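Long-range contacts in ubiquitin-like-conjugating enzyme ATG10 (PDB 4EBR), which acts as an E2-like enzyme of autophagy, catalysing the conjugation of the ubiquitin-like protein ATG12 to ATG5: residues I21-L27 and F161-E167; I45-Q49 and L61-I65. All blocks are in the same frame, centred on the assembly; numbering follows the deposited sequence.

Interaction 1 (I21-L27 and F161-E167)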
loop_
_atom_site.group_PDB
_atom_site.type_symbol
_atom_site.label_atom_id
_atom_site.label_comp_id
_atom_site.label_asym_id
_atom_site.label_seq_id
_atom_site.Cartn_x
_atom_site.Cartn_y
_atom_site.Cartn_z
ATOM N N ILE A 21 -9.397 -3.148 26.000
ATOM C CA ILE A 21 -9.666 -4.388 25.295
ATOM C C ILE A 21 -8.353 -5.074 24.920
ATOM O O ILE A 21 -8.268 -6.298 24.924
ATOM C CB ILE A 21 -10.579 -4.187 24.063
ATOM C CG1 ILE A 21 -11.060 -5.534 23.526
ATOM C CG2 ILE A 21 -9.881 -3.391 22.963
ATOM C CD1 ILE A 21 -11.722 -5.445 22.170
ATOM N N PHE A 22 -7.321 -4.293 24.617
ATOM C CA PHE A 22 -6.028 -4.893 24.328
ATOM C C PHE A 22 -5.226 -5.243 25.605
ATOM O O PHE A 22 -4.509 -6.251 25.657
ATOM C CB PHE A 22 -5.233 -4.025 23.352
ATOM C CG PHE A 22 -5.915 -3.823 22.015
ATOM C CD1 PHE A 22 -6.258 -2.554 21.579
ATOM C CD2 PHE A 22 -6.203 -4.907 21.197
ATOM C CE1 PHE A 22 -6.874 -2.369 20.356
ATOM C CE2 PHE A 22 -6.822 -4.734 19.959
ATOM C CZ PHE A 22 -7.159 -3.466 19.538
ATOM N N HIS A 23 -5.365 -4.422 26.639
ATOM C CA HIS A 23 -4.651 -4.654 27.892
ATOM C C HIS A 23 -5.064 -5.952 28.586
ATOM O O HIS A 23 -4.243 -6.624 29.204
ATOM C CB HIS A 23 -4.850 -3.478 28.843
ATOM C CG HIS A 23 -4.462 -2.161 28.252
ATOM N ND1 HIS A 23 -5.140 -1.594 27.195
ATOM C CD2 HIS A 23 -3.460 -1.306 28.559
ATOM C CE1 HIS A 23 -4.579 -0.439 26.885
ATOM N NE2 HIS A 23 -3.554 -0.242 27.696
ATOM N N ASN A 24 -6.336 -6.304 28.482
ATOM C CA ASN A 24 -6.827 -7.511 29.122
ATOM C C ASN A 24 -6.830 -8.689 28.163
ATOM O O ASN A 24 -7.254 -9.790 28.508
ATOM C CB ASN A 24 -8.233 -7.281 29.681
ATOM C CG ASN A 24 -8.294 -6.095 30.612
ATOM O OD1 ASN A 24 -7.428 -5.918 31.476
ATOM N ND2 ASN A 24 -9.312 -5.260 30.432
ATOM N N TRP A 25 -6.383 -8.448 26.944
ATOM C CA TRP A 25 -6.277 -9.514 25.969
ATOM C C TRP A 25 -5.103 -10.389 26.382
ATOM O O TRP A 25 -4.013 -9.882 26.648
ATOM C CB TRP A 25 -6.041 -8.902 24.604
ATOM C CG TRP A 25 -5.996 -9.877 23.503
ATOM C CD1 TRP A 25 -6.427 -11.170 23.532
ATOM C CD2 TRP A 25 -5.478 -9.649 22.187
ATOM N NE1 TRP A 25 -6.212 -11.759 22.306
ATOM C CE2 TRP A 25 -5.629 -10.847 21.465
ATOM C CE3 TRP A 25 -4.910 -8.545 21.549
ATOM C CZ2 TRP A 25 -5.225 -10.977 20.139
ATOM C CZ3 TRP A 25 -4.514 -8.673 20.234
ATOM C CH2 TRP A 25 -4.675 -9.879 19.540
ATOM N N ALA A 26 -5.328 -11.698 26.461
ATOM C CA ALA A 26 -4.329 -12.620 27.018
ATOM C C ALA A 26 -3.025 -12.606 26.236
ATOM O O ALA A 26 -1.939 -12.579 26.825
ATOM C CB ALA A 26 -4.884 -14.036 27.082
ATOM N N LEU A 27 -3.153 -12.613 24.908
ATOM C CA LEU A 27 -2.020 -12.670 23.987
ATOM C C LEU A 27 -1.124 -11.441 24.034
ATOM O O LEU A 27 -0.035 -11.447 23.463
ATOM C CB LEU A 27 -2.524 -12.811 22.552
ATOM C CG LEU A 27 -2.776 -14.166 21.899
ATOM C CD1 LEU A 27 -3.006 -13.936 20.418
ATOM C CD2 LEU A 27 -1.615 -15.135 22.107
ATOM N N PHE A 161 -8.619 -9.939 15.621
ATOM C CA PHE A 161 -9.077 -11.067 16.412
ATOM C C PHE A 161 -9.397 -12.300 15.576
ATOM O O PHE A 161 -9.415 -13.404 16.077
ATOM C CB PHE A 161 -10.277 -10.673 17.257
ATOM C CG PHE A 161 -9.988 -9.588 18.257
ATOM C CD1 PHE A 161 -8.736 -9.454 18.816
ATOM C CD2 PHE A 161 -10.986 -8.701 18.650
ATOM C CE1 PHE A 161 -8.487 -8.462 19.751
ATOM C CE2 PHE A 161 -10.741 -7.711 19.584
ATOM C CZ PHE A 161 -9.494 -7.587 20.131
ATOM N N SER A 162 -9.645 -12.115 14.295
ATOM C CA SER A 162 -10.006 -13.232 13.437
ATOM C C SER A 162 -8.866 -14.232 13.305
ATOM O O SER A 162 -9.102 -15.434 13.365
ATOM C CB SER A 162 -10.395 -12.721 12.060
ATOM O OG SER A 162 -9.362 -11.891 11.540
ATOM N N TRP A 163 -7.644 -13.762 13.079
ATOM C CA TRP A 163 -6.507 -14.691 12.993
ATOM C C TRP A 163 -5.707 -14.937 14.281
ATOM O O TRP A 163 -4.949 -15.896 14.370
ATOM C CB TRP A 163 -5.574 -14.315 11.844
ATOM C CG TRP A 163 -5.004 -12.946 11.957
ATOM C CD1 TRP A 163 -5.656 -11.762 11.749
ATOM C CD2 TRP A 163 -3.651 -12.606 12.277
ATOM N NE1 TRP A 163 -4.793 -10.707 11.926
ATOM C CE2 TRP A 163 -3.554 -11.198 12.245
ATOM C CE3 TRP A 163 -2.508 -13.355 12.579
ATOM C CZ2 TRP A 163 -2.363 -10.525 12.521
ATOM C CZ3 TRP A 163 -1.325 -12.684 12.848
ATOM C CH2 TRP A 163 -1.263 -11.285 12.820
ATOM N N LEU A 164 -5.919 -14.059 15.266
ATOM C CA LEU A 164 -5.311 -14.180 16.594
ATOM C C LEU A 164 -6.182 -14.876 17.656
ATOM O O LEU A 164 -5.691 -15.748 18.374
ATOM C CB LEU A 164 -4.874 -12.803 17.104
ATOM C CG LEU A 164 -3.466 -12.351 16.711
ATOM C CD1 LEU A 164 -2.894 -11.404 17.757
ATOM C CD2 LEU A 164 -2.552 -13.549 16.511
ATOM N N GLY A 165 -7.462 -14.512 17.754
ATOM C CA GLY A 165 -8.362 -15.218 18.650
ATOM C C GLY A 165 -8.381 -14.284 19.840
ATOM O O GLY A 165 -7.320 -13.979 20.386
ATOM N N TYR A 166 -9.562 -13.809 20.239
ATOM C CA TYR A 166 -9.653 -13.117 21.523
ATOM C C TYR A 166 -9.768 -14.119 22.667
ATOM O O TYR A 166 -10.434 -15.150 22.539
ATOM C CB TYR A 166 -10.784 -12.089 21.590
ATOM C CG TYR A 166 -10.528 -11.088 22.693
ATOM C CD1 TYR A 166 -9.637 -10.045 22.503
ATOM C CD2 TYR A 166 -11.132 -11.212 23.935
ATOM C CE1 TYR A 166 -9.371 -9.141 23.503
ATOM C CE2 TYR A 166 -10.873 -10.308 24.946
ATOM C CZ TYR A 166 -9.990 -9.273 24.722
ATOM O OH TYR A 166 -9.710 -8.357 25.708
ATOM N N GLU A 167 -9.106 -13.801 23.779
ATOM C CA GLU A 167 -8.979 -14.720 24.902
ATOM C C GLU A 167 -8.461 -14.007 26.151
ATOM O O GLU A 167 -9.085 -13.069 26.655
ATOM C CB GLU A 167 -8.047 -15.876 24.514
ATOM C CG GLU A 167 -6.831 -15.439 23.682
ATOM C CD GLU A 167 -6.182 -16.592 22.915
ATOM O OE1 GLU A 167 -6.871 -17.201 22.064
ATOM O OE2 GLU A 167 -4.987 -16.889 23.160
#

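Interaction 2 (I45-Q49 and L61-I65)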
loop_
_atom_site.group_PDB
_atom_site.type_symbol
_atom_site.label_atom_id
_atom_site.label_comp_id
_atom_site.label_asym_id
_atom_site.label_seq_id
_atom_site.Cartn_x
_atom_site.Cartn_y
_atom_site.Cartn_z
ATOM N N ILE A 45 2.346 -11.865 23.080
ATOM C CA ILE A 45 3.037 -12.876 23.869
ATOM C C ILE A 45 3.594 -13.987 22.988
ATOM O O ILE A 45 2.989 -14.366 21.985
ATOM C CB ILE A 45 2.108 -13.494 24.930
ATOM C CG1 ILE A 45 0.916 -14.181 24.261
ATOM C CG2 ILE A 45 1.635 -12.430 25.909
ATOM C CD1 ILE A 45 0.068 -14.998 25.212
ATOM N N PRO A 46 4.757 -14.497 23.372
ATOM C CA PRO A 46 5.473 -15.511 22.585
ATOM C C PRO A 46 4.533 -16.608 22.076
ATOM O O PRO A 46 3.712 -17.120 22.831
ATOM C CB PRO A 46 6.495 -16.070 23.586
ATOM C CG PRO A 46 6.812 -14.909 24.448
ATOM C CD PRO A 46 5.484 -14.172 24.615
ATOM N N THR A 47 4.597 -16.904 20.788
ATOM C CA THR A 47 3.745 -17.945 20.253
ATOM C C THR A 47 4.381 -18.635 19.068
ATOM O O THR A 47 5.180 -18.044 18.342
ATOM C CB THR A 47 2.373 -17.386 19.829
ATOM O OG1 THR A 47 2.560 -16.304 18.908
ATOM C CG2 THR A 47 1.602 -16.888 21.041
ATOM N N ARG A 48 4.000 -19.887 18.864
ATOM C CA ARG A 48 4.290 -20.568 17.594
ATOM C C ARG A 48 3.030 -21.296 17.123
ATOM O O ARG A 48 2.574 -22.225 17.791
ATOM C CB ARG A 48 5.518 -21.485 17.708
ATOM C CG ARG A 48 5.552 -22.700 16.765
ATOM C CD ARG A 48 5.567 -22.378 15.263
ATOM N NE ARG A 48 5.688 -23.613 14.479
ATOM C CZ ARG A 48 5.239 -23.780 13.237
ATOM N NH1 ARG A 48 5.409 -24.948 12.625
ATOM N NH2 ARG A 48 4.613 -22.788 12.611
ATOM N N GLN A 49 2.476 -20.859 15.984
ATOM C CA GLN A 49 1.126 -21.252 15.541
ATOM C C GLN A 49 0.039 -20.725 16.493
ATOM O O GLN A 49 -1.146 -21.030 16.317
ATOM C CB GLN A 49 0.977 -22.763 15.336
ATOM C CG GLN A 49 1.842 -23.350 14.241
ATOM C CD GLN A 49 1.938 -24.856 14.365
ATOM O OE1 GLN A 49 1.309 -25.451 15.239
ATOM N NE2 GLN A 49 2.729 -25.480 13.500
ATOM N N LEU A 61 12.024 -22.412 20.698
ATOM C CA LEU A 61 12.045 -21.453 19.590
ATOM C C LEU A 61 10.650 -20.918 19.324
ATOM O O LEU A 61 9.812 -21.617 18.763
ATOM C CB LEU A 61 12.605 -22.094 18.317
ATOM C CG LEU A 61 14.006 -22.700 18.454
ATOM C CD1 LEU A 61 14.440 -23.391 17.152
ATOM C CD2 LEU A 61 15.007 -21.625 18.893
ATOM N N LEU A 62 10.428 -19.663 19.697
ATOM C CA LEU A 62 9.097 -19.061 19.651
ATOM C C LEU A 62 9.048 -17.832 18.741
ATOM O O LEU A 62 10.077 -17.293 18.346
ATOM C CB LEU A 62 8.641 -18.684 21.071
ATOM C CG LEU A 62 8.442 -19.857 22.043
ATOM C CD1 LEU A 62 7.891 -19.352 23.359
ATOM C CD2 LEU A 62 7.522 -20.938 21.462
ATOM N N ASN A 63 7.855 -17.392 18.379
ATOM C CA ASN A 63 7.778 -16.145 17.649
ATOM C C ASN A 63 7.473 -14.960 18.575
ATOM O O ASN A 63 7.170 -15.146 19.754
ATOM C CB ASN A 63 6.713 -16.256 16.549
ATOM C CG ASN A 63 7.094 -17.252 15.467
ATOM O OD1 ASN A 63 8.277 -17.508 15.229
ATOM N ND2 ASN A 63 6.095 -17.817 14.803
ATOM N N HIS A 64 7.552 -13.742 18.038
ATOM C CA HIS A 64 6.984 -12.569 18.697
ATOM C C HIS A 64 6.414 -11.709 17.603
ATOM O O HIS A 64 7.117 -11.349 16.666
ATOM C CB HIS A 64 8.026 -11.812 19.505
ATOM C CG HIS A 64 8.809 -12.697 20.416
ATOM N ND1 HIS A 64 9.777 -13.567 19.955
ATOM C CD2 HIS A 64 8.736 -12.891 21.753
ATOM C CE1 HIS A 64 10.284 -14.237 20.971
ATOM N NE2 HIS A 64 9.672 -13.845 22.075
ATOM N N ILE A 65 5.134 -11.382 17.731
ATOM C CA ILE A 65 4.405 -10.704 16.679
ATOM C C ILE A 65 4.215 -9.270 17.103
ATOM O O ILE A 65 3.921 -8.997 18.269
ATOM C CB ILE A 65 3.029 -11.394 16.438
ATOM C CG1 ILE A 65 3.254 -12.803 15.899
ATOM C CG2 ILE A 65 2.179 -10.636 15.455
ATOM C CD1 ILE A 65 1.996 -13.581 15.659
HETATM O O HOH W 1 3.439 -17.801 15.788
#

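Interaction 1 (I21-L27 and F161-E167)
Two hydrogen bonds tie the loop 21-27 to the C-terminal end of the modelled chain. Tyr166 OH donates to Ile21 O at 2.6 Å, and the indole of Trp25 donates through NE1 to Gly165 O at 3.1 Å. Both acceptors are backbone carbonyls, so each aromatic side chain reaches across and holds the main chain of the other segment. Gly165 stands where helix 152-164 ends: its phi of 100° turns the chain out of the helix, and Gly165 N still closes a helical bond to Phe161 O at 2.8 Å. The turn brings Tyr166 over the indole, where its ring makes an offset stack on the five-membered ring of Trp25, centroids 4.5 Å apart and planes at 18°. Phe161, one helical turn before Gly165, points its edge at the six-membered ring in a T-shaped pair, with centroids 5.1 Å apart and planes at 80°. These three residues form an aromatic cluster that fastens the loop between helix 6-18 and strand 28-33 onto the last helix of this E2-like domain. Around it, Ile21 CD1 packs on Phe161 CE2 at 3.6 Å, and Phe22 CE2 lies 3.9 Å from Phe161 CZ. Farther along, Leu27 CD1 meets Leu164 CD1 at 3.7 Å, and Ala26 CB sits 3.7 Å from Glu167 C. Trp25 and Leu164 both rest on Leu44 of strand 40-44.

Interaction 2 (I45-Q49 and L61-I65)
The chain at 45-49 crosses the start of strand 63-72 steeply, the touching parts running 108° apart, so the two pair at one point. There Thr47 and Asn63 form an isolated antiparallel bridge, a hydrogen-bonded pair with CA atoms 5.1 Å apart: Asn63 N donates to Thr47 O at 2.8 Å, and Thr47 N to Asn63 O at 3.3 Å. It ties the loop leaving strand 40-44 to the first residues of that strand's antiparallel neighbour. Asn63 O also receives a CA-H...O contact from Pro46 CA at 3.3 Å. A water accepts from Asn63 ND2 at 2.8 Å and makes weak bonds to the bridge carbonyl Thr47 O and, two residues on, to Gln49 N. Pro46 CB packs on Leu62 CD1 at 3.6 Å. Beside the bridge, Asn63 touches Leu107 of helix 101-108, as does Arg48. The direct hydrogen bonds between the segments both run between main chains, so the polar pairing hardly depends on which side chains stand at the bridge, except for the water-linked amide of Asn63.

Overall arrangement
The two contacts sit about 14 Å apart, centre to centre, and touch each other directly. In sequence, both segments of interaction 2 fall between those of interaction 1: 21-27 leads into strand 28-33; 45-49 follows strand 40-44; 61-65 runs into strand 63-72; 161-167 takes in the end of helix 152-164 and the residues after it. The three strands are consecutive neighbours in the antiparallel sheet. Where the contacts meet, Leu27 O lies 2.4 Å from Ile45 N, a probable hydrogen bond, and Leu27 CD2 packs on Thr47 CG2 at 3.8 Å. Interaction 1 thus joins the last helix to the approach to the sheet, and interaction 2 pairs the chain leaving strand 40-44 with the next strand. Both lie away from the catalytic Cys135.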